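Long-range contacts in flagellar hook protein FlgE (Caulobacter crescentus CB15, PDB 5AY6), which probably builds the flagellar hook, the flexible universal joint between rotary motor and filament, the present fragment of the protein holding its D2 and third domains: residues 200-205 and 213-218; 168-173 and 180-185; 21-26 and 189-194; 32-37 and 48-53. All blocks are in the same frame, centred on the assembly; numbering follows the deposited sequence.

Interaction 1: residues 200-205 and 213-218; sequences LRAKPG and GQISTG
The carbonyl oxygen of L200 is the best-held polar atom here, gripped by two consecutive backbone amides of the facing strand. I215 N donates to L200 O at 2.8 Å and S216 N to the same oxygen at 3.2 Å, both from above the carbonyl plane. L200 N returns a bond to S216 O, and beyond the doubled position A202 N donates to G213 O at 2.7 Å. I215 takes up the helix-like backbone angles of the first bulge position (phi -103°, psi -47°), and its side chain points toward the facing backbone. With CG1 anti to its carbonyl carbon, the branch lies along that backbone, CB 3.4 Å from L200 O. The CD1 tip comes 3.5 Å from A202 N. An alanine here would remove CG1 and CD1, which would probably loosen the packing over the R201-A202 backbone and against I245. On the face shared by L200 and S216, the leucine CB sits 3.6 Å from S216 OG, a hydroxyl hydrogen-bonded to L234 O. At the loop end the fit is tight: G213 has a positive phi, and a side chain there would collide with A202 O. R201 and Q214, a non-hydrogen-bonded pair, point to the other face, where R201 CB lies over Q214 CA. I215 and S216 set against L200 form a classic beta bulge, placed where the antiparallel hairpin of strands 195-202 and 214-222 opens into its loop in the D2 domain.

Interaction 2: residues 168-173 and 180-185; sequences EVQIPL and QRTVTL
Regular antiparallel pairing joins 168-173 to 180-185, the first beta hairpin of the five-stranded sheet in the D2 domain, with strand 167-174 outermost. Six backbone hydrogen bonds link three hydrogen-bonded pairs, V169 with L185, I171 with V183 and L173 with R181, and the strand directions lie 154° apart. These pairs send their apolar side chains to one face, where V169, I171 and L173 pack on V7 and V9 of strand 6-12 and on V299 and V302 of strand 298-304, covering the neighbouring mixed sheet. Within that face the L173 and V183 side chains cross obliquely, CD1 of L173 3.6 Å from CG2 of V183. R181 turns its guanidinium away to a salt bridge from NE to D175. The other face is more polar: Q170 and T184 run alongside each other in the same direction, while P172 CB rests against the amide end of Q180, 3.8 Å from NE2. T184 CG2, anti to its backbone N, lies 3.7 Å from V169 O and touches the E168 carboxylate, whose OE2 is held by S186 OG and R201. The shortest rung is I171 N to V183 O at 2.6 Å, the donor nearly along the C=O axis.

Interaction 3: residues 21-26 and 189-194; sequences AAVSYK and KGPGPN
V23 CG1 carries most of this small contact, lying 3.7 Å from K189 O and 3.9 Å from P191 CD. The methyl is anti to the backbone N of V23, and the valine side chain meets the proline ring at about a right angle. Next to it S24 OG touches P191 CB at 3.8 Å, and P191 also rests on S53. The two segments touch by van der Waals packing alone, 127 Å² of surface being buried. The contact joins the two domains of the fragment: 21-26 leads into the edge strand 24-39 of the third-domain sheet, and 189-194 runs from the end of strand 180-189 through the loop to strand 195-202 of the D2 sheet. On the third-domain side, S24 OG is hydrogen-bonded to S53 OG, while V23 pairs through its backbone with S54. On the D2 side, the K189 side chain bends (chi2 69°) so that NZ sits among nearby carbonyls. It donates to G190 O at 3.0 Å and to Q195 O, with a weak third bond to G192 O. W196 adds a cation-pi contact to the same lysine, and D166 accepts the backbone N-H of K189.

Interaction 4: residues 32-37 and 48-53; sequences SPSKTN and YDVVYS
A classic beta bulge interrupts the hairpin of strands 24-39 and 45-53 in the third domain, with S34 and K35 both set opposite Y48. K35 and Y48 form a hydrogen-bonded antiparallel pair: K35 N donates to Y48 O at 2.9 Å, nearly along the C=O axis, and Y48 N returns to K35 O at 3.0 Å. S34 N lies near the same Y48 oxygen but bonds instead to the carboxylate of D49, reaching the anti lone pair of OD1 at 3.1 Å. The serine hydroxyl, anti to its own carbonyl carbon, accepts a hydrogen bond from V50 N at 2.9 Å in an almost straight line (172°), and is also hydrogen-bonded to V27 O. S34 thus holds strand 45-53 at two points, its amide on the D49 carboxylate and its hydroxyl on the V50 N-H. An alanine here would take away the hydroxyl shared by V50 N and V27 O, and the bulge would probably be held less firmly. Apolar contact is modest: V50 CG2 lies 4.0 Å from S34 CB and 4.1 Å from K35 CG. The K35 chain, bent at chi2, leads away to a salt bridge with E138 of helix 137-140. On its far side strand 45-53 pairs with strand 64-73, and Y48 packs its ring against I71 there and against I114 and L126 of nearby loops.

How the interactions relate
Interactions 1 and 2 lie in the D2 domain, interaction 4 in the third domain, and interaction 3 between the two. Interactions 1 and 2, with centres 10 Å apart, share the D2 sheet through neighbouring strands 180-189 and 195-202: R201 O accepts T184 N at 2.7 Å, and R201 NH2 makes a salt bridge with E168 OE2 at 2.7 Å. Interactions 3 and 4, 16 Å apart between centres, both use strand 24-39; Y25 N bonds to Y52 O at 2.7 Å, extending the ladder between their segments. Interactions 2 and 4 are both nested inside the chain loop that interaction 3 closes, yet their centres are about 40 Å apart, on opposite sides of the chain's centre.

Interaction 1: residues 200-205 and 213-218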
# COMPACT_ATOMS: atom_id res chain seq x y z
N LEU A 200 4.98 -9.26 -2.77
CA LEU A 200 5.84 -10.34 -3.19
C LEU A 200 5.78 -10.38 -4.71
O LEU A 200 4.72 -10.21 -5.30
CB LEU A 200 5.40 -11.67 -2.58
CG LEU A 200 5.80 -11.87 -1.12
CD1 LEU A 200 5.07 -13.07 -0.53
CD2 LEU A 200 7.30 -12.05 -1.00
N ARG A 201 6.93 -10.57 -5.36
CA ARG A 201 6.97 -10.52 -6.81
C ARG A 201 8.09 -11.38 -7.37
O ARG A 201 9.18 -11.46 -6.80
CB ARG A 201 7.14 -9.07 -7.29
CG ARG A 201 8.43 -8.40 -6.79
CD ARG A 201 8.48 -6.91 -7.14
NE ARG A 201 9.78 -6.32 -6.80
CZ ARG A 201 10.86 -6.42 -7.57
NH1 ARG A 201 10.79 -7.09 -8.71
NH2 ARG A 201 12.00 -5.86 -7.20
N ALA A 202 7.81 -12.02 -8.50
CA ALA A 202 8.82 -12.70 -9.28
C ALA A 202 9.41 -11.70 -10.26
O ALA A 202 8.91 -10.58 -10.38
CB ALA A 202 8.23 -13.90 -10.02
N LYS A 203 10.47 -12.10 -10.96
CA LYS A 203 11.03 -11.25 -12.00
C LYS A 203 9.98 -11.01 -13.08
O LYS A 203 9.27 -11.94 -13.48
CB LYS A 203 12.29 -11.91 -12.59
CG LYS A 203 12.90 -11.15 -13.77
CD LYS A 203 14.31 -11.66 -14.09
CE LYS A 203 14.92 -10.89 -15.26
NZ LYS A 203 16.38 -11.13 -15.38
N PRO A 204 9.85 -9.76 -13.55
CA PRO A 204 8.88 -9.48 -14.61
C PRO A 204 9.09 -10.41 -15.79
O PRO A 204 10.23 -10.57 -16.26
CB PRO A 204 9.16 -8.02 -14.98
CG PRO A 204 9.72 -7.43 -13.72
CD PRO A 204 10.55 -8.54 -13.10
N GLY A 205 8.03 -11.07 -16.25
CA GLY A 205 8.15 -12.03 -17.32
C GLY A 205 8.34 -13.48 -16.87
O GLY A 205 8.17 -14.40 -17.67
N GLY A 213 5.15 -9.36 -12.86
CA GLY A 213 5.63 -10.39 -11.96
C GLY A 213 5.06 -10.42 -10.55
O GLY A 213 5.49 -11.22 -9.72
N GLN A 214 4.09 -9.56 -10.27
CA GLN A 214 3.51 -9.52 -8.94
C GLN A 214 2.85 -10.85 -8.54
O GLN A 214 2.09 -11.45 -9.31
CB GLN A 214 2.48 -8.39 -8.83
CG GLN A 214 2.14 -8.02 -7.39
CD GLN A 214 1.07 -6.95 -7.31
OE1 GLN A 214 -0.12 -7.23 -7.48
NE2 GLN A 214 1.49 -5.71 -7.06
N ILE A 215 3.15 -11.28 -7.32
CA ILE A 215 2.64 -12.54 -6.77
C ILE A 215 1.51 -12.27 -5.79
O ILE A 215 0.45 -12.90 -5.85
CB ILE A 215 3.77 -13.33 -6.08
CG1 ILE A 215 4.81 -13.78 -7.11
CG2 ILE A 215 3.22 -14.52 -5.30
CD1 ILE A 215 6.07 -14.35 -6.50
N SER A 216 1.74 -11.32 -4.88
CA SER A 216 0.73 -10.97 -3.89
C SER A 216 1.06 -9.63 -3.24
O SER A 216 2.17 -9.12 -3.37
CB SER A 216 0.64 -12.04 -2.81
OG SER A 216 1.84 -12.07 -2.05
N THR A 217 0.08 -9.06 -2.55
CA THR A 217 0.28 -7.79 -1.86
C THR A 217 -0.33 -7.87 -0.48
O THR A 217 -1.20 -8.71 -0.22
CB THR A 217 -0.34 -6.61 -2.63
OG1 THR A 217 -1.77 -6.69 -2.56
CG2 THR A 217 0.09 -6.61 -4.08
N GLY A 218 0.10 -6.99 0.42
CA GLY A 218 -0.43 -7.00 1.76
C GLY A 218 0.13 -5.88 2.62
O GLY A 218 1.18 -5.31 2.33

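Interaction 2: residues 168-173 and 180-185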
# COMPACT_ATOMS: atom_id res chain seq x y z
N GLU A 168 13.97 -3.68 0.00
CA GLU A 168 13.69 -4.95 -0.64
C GLU A 168 14.52 -6.08 -0.04
O GLU A 168 15.67 -5.88 0.37
CB GLU A 168 13.95 -4.87 -2.15
CG GLU A 168 13.05 -3.92 -2.90
CD GLU A 168 13.18 -4.07 -4.40
OE1 GLU A 168 14.32 -4.14 -4.91
OE2 GLU A 168 12.13 -4.14 -5.08
N VAL A 169 13.92 -7.26 0.02
CA VAL A 169 14.63 -8.47 0.37
C VAL A 169 14.56 -9.45 -0.80
O VAL A 169 13.47 -9.87 -1.18
CB VAL A 169 14.04 -9.14 1.62
CG1 VAL A 169 14.79 -10.42 1.94
CG2 VAL A 169 14.09 -8.17 2.80
N GLN A 170 15.70 -9.79 -1.39
CA GLN A 170 15.70 -10.73 -2.49
C GLN A 170 15.73 -12.16 -1.98
O GLN A 170 16.50 -12.50 -1.08
CB GLN A 170 16.88 -10.48 -3.44
CG GLN A 170 16.78 -9.18 -4.22
CD GLN A 170 17.61 -9.20 -5.49
OE1 GLN A 170 18.54 -10.00 -5.63
NE2 GLN A 170 17.26 -8.34 -6.44
N ILE A 171 14.88 -13.00 -2.56
CA ILE A 171 14.76 -14.39 -2.15
C ILE A 171 14.98 -15.32 -3.34
O ILE A 171 14.07 -15.56 -4.13
CB ILE A 171 13.38 -14.67 -1.54
CG1 ILE A 171 13.06 -13.67 -0.43
CG2 ILE A 171 13.32 -16.08 -1.00
CD1 ILE A 171 11.64 -13.75 0.09
N PRO A 172 16.21 -15.83 -3.48
CA PRO A 172 16.54 -16.76 -4.56
C PRO A 172 15.93 -18.14 -4.37
O PRO A 172 16.13 -18.77 -3.33
CB PRO A 172 18.07 -16.83 -4.50
CG PRO A 172 18.40 -16.50 -3.08
CD PRO A 172 17.38 -15.49 -2.65
N LEU A 173 15.17 -18.59 -5.36
CA LEU A 173 14.59 -19.93 -5.33
C LEU A 173 15.28 -20.82 -6.36
O LEU A 173 15.58 -20.38 -7.47
CB LEU A 173 13.09 -19.89 -5.62
CG LEU A 173 12.17 -19.05 -4.74
CD1 LEU A 173 10.73 -19.17 -5.23
CD2 LEU A 173 12.27 -19.46 -3.29
N GLN A 180 17.68 -20.68 -11.12
CA GLN A 180 17.42 -19.75 -10.03
C GLN A 180 16.35 -18.72 -10.42
O GLN A 180 16.54 -17.92 -11.33
CB GLN A 180 18.71 -19.04 -9.59
CG GLN A 180 18.53 -18.19 -8.34
CD GLN A 180 19.85 -17.68 -7.76
OE1 GLN A 180 20.71 -18.47 -7.35
NE2 GLN A 180 20.02 -16.37 -7.73
N ARG A 181 15.23 -18.78 -9.71
CA ARG A 181 14.17 -17.79 -9.83
C ARG A 181 14.28 -16.81 -8.67
O ARG A 181 14.29 -17.21 -7.51
CB ARG A 181 12.78 -18.44 -9.81
CG ARG A 181 12.62 -19.59 -10.77
CD ARG A 181 12.31 -19.09 -12.17
NE ARG A 181 13.03 -19.90 -13.15
CZ ARG A 181 14.09 -19.49 -13.82
NH1 ARG A 181 14.55 -18.26 -13.64
NH2 ARG A 181 14.68 -20.29 -14.69
N THR A 182 14.34 -15.52 -8.97
CA THR A 182 14.43 -14.54 -7.90
C THR A 182 13.05 -14.02 -7.54
O THR A 182 12.34 -13.46 -8.38
CB THR A 182 15.35 -13.37 -8.27
OG1 THR A 182 16.68 -13.85 -8.48
CG2 THR A 182 15.37 -12.34 -7.14
N VAL A 183 12.66 -14.24 -6.29
CA VAL A 183 11.44 -13.66 -5.75
C VAL A 183 11.87 -12.52 -4.84
O VAL A 183 12.86 -12.63 -4.13
CB VAL A 183 10.60 -14.72 -4.99
CG1 VAL A 183 9.50 -14.07 -4.16
CG2 VAL A 183 10.01 -15.71 -5.98
N THR A 184 11.15 -11.41 -4.90
CA THR A 184 11.53 -10.25 -4.11
C THR A 184 10.40 -9.82 -3.20
O THR A 184 9.23 -9.82 -3.59
CB THR A 184 11.95 -9.07 -5.02
OG1 THR A 184 12.98 -9.49 -5.91
CG2 THR A 184 12.47 -7.90 -4.19
N LEU A 185 10.75 -9.48 -1.97
CA LEU A 185 9.81 -8.85 -1.05
C LEU A 185 10.07 -7.35 -1.06
O LEU A 185 11.11 -6.89 -0.57
CB LEU A 185 9.96 -9.42 0.36
CG LEU A 185 9.15 -8.76 1.48
CD1 LEU A 185 7.66 -8.81 1.18
CD2 LEU A 185 9.47 -9.41 2.83

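Interaction 3: residues 21-26 and 189-194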
# COMPACT_ATOMS: atom_id res chain seq x y z
N ALA A 21 6.84 10.47 -0.59
CA ALA A 21 5.84 11.37 -1.15
C ALA A 21 4.82 10.63 -2.02
O ALA A 21 3.69 11.08 -2.17
CB ALA A 21 6.52 12.46 -1.96
N ALA A 22 5.23 9.50 -2.59
CA ALA A 22 4.32 8.69 -3.39
C ALA A 22 3.33 7.89 -2.53
O ALA A 22 2.37 7.33 -3.04
CB ALA A 22 5.10 7.74 -4.29
N VAL A 23 3.57 7.85 -1.22
CA VAL A 23 2.64 7.17 -0.32
C VAL A 23 1.83 8.19 0.48
O VAL A 23 0.62 8.03 0.65
CB VAL A 23 3.38 6.21 0.64
CG1 VAL A 23 2.48 5.76 1.78
CG2 VAL A 23 3.89 5.00 -0.14
N SER A 24 2.49 9.24 0.97
CA SER A 24 1.81 10.35 1.63
C SER A 24 2.19 11.66 0.95
O SER A 24 3.29 12.18 1.12
CB SER A 24 2.16 10.41 3.11
OG SER A 24 1.63 9.29 3.79
N TYR A 25 1.24 12.20 0.19
CA TYR A 25 1.52 13.34 -0.67
C TYR A 25 0.98 14.65 -0.12
O TYR A 25 -0.23 14.84 -0.02
CB TYR A 25 0.94 13.07 -2.06
CG TYR A 25 0.91 14.27 -2.98
CD1 TYR A 25 2.08 14.80 -3.49
CD2 TYR A 25 -0.29 14.85 -3.34
CE1 TYR A 25 2.06 15.89 -4.34
CE2 TYR A 25 -0.33 15.94 -4.19
CZ TYR A 25 0.85 16.46 -4.68
OH TYR A 25 0.82 17.54 -5.53
N LYS A 26 1.89 15.55 0.24
CA LYS A 26 1.48 16.88 0.70
C LYS A 26 1.24 17.79 -0.49
O LYS A 26 2.14 18.00 -1.30
CB LYS A 26 2.53 17.50 1.62
CG LYS A 26 2.10 18.86 2.16
CD LYS A 26 3.29 19.77 2.39
CE LYS A 26 4.30 19.12 3.32
NZ LYS A 26 5.66 19.70 3.15
N LYS A 189 7.20 2.11 3.57
CA LYS A 189 6.65 2.59 4.82
C LYS A 189 5.24 3.12 4.58
O LYS A 189 5.03 3.95 3.70
CB LYS A 189 7.53 3.68 5.44
CG LYS A 189 7.05 4.14 6.81
CD LYS A 189 7.25 3.04 7.85
CE LYS A 189 6.56 3.38 9.16
NZ LYS A 189 5.08 3.28 9.04
N GLY A 190 4.28 2.62 5.35
CA GLY A 190 2.91 3.08 5.23
C GLY A 190 2.65 4.29 6.11
O GLY A 190 3.50 4.65 6.93
N PRO A 191 1.49 4.93 5.95
CA PRO A 191 1.14 6.13 6.71
C PRO A 191 0.79 5.83 8.16
O PRO A 191 0.89 6.71 9.02
CB PRO A 191 -0.07 6.69 5.95
CG PRO A 191 -0.67 5.52 5.27
CD PRO A 191 0.47 4.60 4.93
N GLY A 192 0.39 4.59 8.44
CA GLY A 192 0.01 4.20 9.78
C GLY A 192 1.23 3.89 10.62
O GLY A 192 2.31 3.62 10.09
N PRO A 193 1.08 3.93 11.95
CA PRO A 193 2.19 3.61 12.86
C PRO A 193 2.63 2.16 12.72
O PRO A 193 1.79 1.25 12.78
CB PRO A 193 1.60 3.88 14.25
CG PRO A 193 0.13 3.80 14.07
CD PRO A 193 -0.15 4.29 12.68
N ASN A 194 3.94 1.95 12.54
CA ASN A 194 4.53 0.62 12.46
C ASN A 194 3.94 -0.20 11.33
O ASN A 194 3.90 -1.43 11.40
CB ASN A 194 4.37 -0.11 13.79
CG ASN A 194 5.01 0.65 14.93
OD1 ASN A 194 6.19 1.00 14.87
ND2 ASN A 194 4.23 0.92 15.97

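Interaction 4: residues 32-37 and 48-53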
# COMPACT_ATOMS: atom_id res chain seq x y z
N SER A 32 5.86 26.18 1.65
CA SER A 32 4.65 26.95 1.88
C SER A 32 3.47 26.02 2.16
O SER A 32 3.47 24.88 1.70
CB SER A 32 4.34 27.86 0.69
OG SER A 32 3.96 27.09 -0.44
N PRO A 33 2.49 26.49 2.94
CA PRO A 33 1.33 25.65 3.26
C PRO A 33 0.55 25.24 2.02
O PRO A 33 0.56 25.98 1.03
CB PRO A 33 0.47 26.55 4.16
CG PRO A 33 1.43 27.57 4.70
CD PRO A 33 2.43 27.80 3.61
N SER A 34 -0.09 24.08 2.07
CA SER A 34 -0.96 23.62 0.99
C SER A 34 -2.00 24.68 0.65
O SER A 34 -2.15 25.08 -0.51
CB SER A 34 -1.66 22.32 1.38
OG SER A 34 -0.73 21.27 1.63
N LYS A 35 -2.73 25.13 1.67
CA LYS A 35 -3.81 26.10 1.49
C LYS A 35 -3.63 27.27 2.45
O LYS A 35 -3.20 27.08 3.60
CB LYS A 35 -5.17 25.42 1.71
CG LYS A 35 -5.45 24.23 0.79
CD LYS A 35 -5.60 24.65 -0.66
CE LYS A 35 -5.68 23.44 -1.58
NZ LYS A 35 -6.02 23.83 -2.98
N THR A 36 -3.94 28.47 1.99
CA THR A 36 -3.75 29.68 2.79
C THR A 36 -5.05 30.43 3.02
O THR A 36 -5.93 30.44 2.16
CB THR A 36 -2.74 30.64 2.12
OG1 THR A 36 -3.15 30.89 0.77
CG2 THR A 36 -1.34 30.04 2.12
N ASN A 37 -5.16 31.05 4.20
CA ASN A 37 -6.31 31.86 4.57
C ASN A 37 -7.65 31.13 4.43
O ASN A 37 -8.60 31.64 3.84
CB ASN A 37 -6.35 33.15 3.75
CG ASN A 37 -5.07 33.95 3.88
OD1 ASN A 37 -4.52 34.43 2.88
ND2 ASN A 37 -4.57 34.09 5.10
N TYR A 48 -3.32 25.66 6.20
CA TYR A 48 -3.36 24.22 6.39
C TYR A 48 -2.45 23.47 5.43
O TYR A 48 -2.25 23.89 4.30
CB TYR A 48 -4.79 23.69 6.20
CG TYR A 48 -5.76 24.01 7.32
CD1 TYR A 48 -5.54 23.54 8.61
CD2 TYR A 48 -6.91 24.75 7.07
CE1 TYR A 48 -6.43 23.82 9.62
CE2 TYR A 48 -7.81 25.03 8.08
CZ TYR A 48 -7.56 24.56 9.35
OH TYR A 48 -8.45 24.84 10.36
N ASP A 49 -1.90 22.36 5.90
CA ASP A 49 -1.28 21.39 5.01
C ASP A 49 -2.30 20.29 4.74
O ASP A 49 -3.01 19.85 5.65
CB ASP A 49 0.00 20.81 5.61
CG ASP A 49 1.19 21.73 5.45
OD1 ASP A 49 1.21 22.52 4.47
OD2 ASP A 49 2.12 21.67 6.28
N VAL A 50 -2.39 19.86 3.49
CA VAL A 50 -3.29 18.78 3.13
C VAL A 50 -2.47 17.60 2.63
O VAL A 50 -1.71 17.72 1.67
CB VAL A 50 -4.31 19.21 2.07
CG1 VAL A 50 -5.32 18.09 1.82
CG2 VAL A 50 -5.01 20.49 2.50
N VAL A 51 -2.63 16.46 3.29
CA VAL A 51 -1.86 15.28 2.93
C VAL A 51 -2.78 14.14 2.53
O VAL A 51 -3.53 13.62 3.37
CB VAL A 51 -0.95 14.82 4.09
CG1 VAL A 51 -0.08 13.64 3.66
CG2 VAL A 51 -0.08 15.97 4.59
N TYR A 52 -2.74 13.76 1.26
CA TYR A 52 -3.41 12.56 0.78
C TYR A 52 -2.48 11.38 0.93
O TYR A 52 -1.31 11.46 0.57
CB TYR A 52 -3.82 12.69 -0.69
CG TYR A 52 -4.82 13.77 -1.00
CD1 TYR A 52 -6.18 13.56 -0.81
CD2 TYR A 52 -4.41 14.99 -1.52
CE1 TYR A 52 -7.11 14.55 -1.12
CE2 TYR A 52 -5.33 15.98 -1.83
CZ TYR A 52 -6.67 15.76 -1.63
OH TYR A 52 -7.58 16.74 -1.94
N SER A 53 -2.99 10.27 1.46
CA SER A 53 -2.20 9.05 1.59
C SER A 53 -2.86 7.87 0.90
O SER A 53 -4.08 7.73 0.90
CB SER A 53 -1.95 8.72 3.06
OG SER A 53 -1.08 9.67 3.64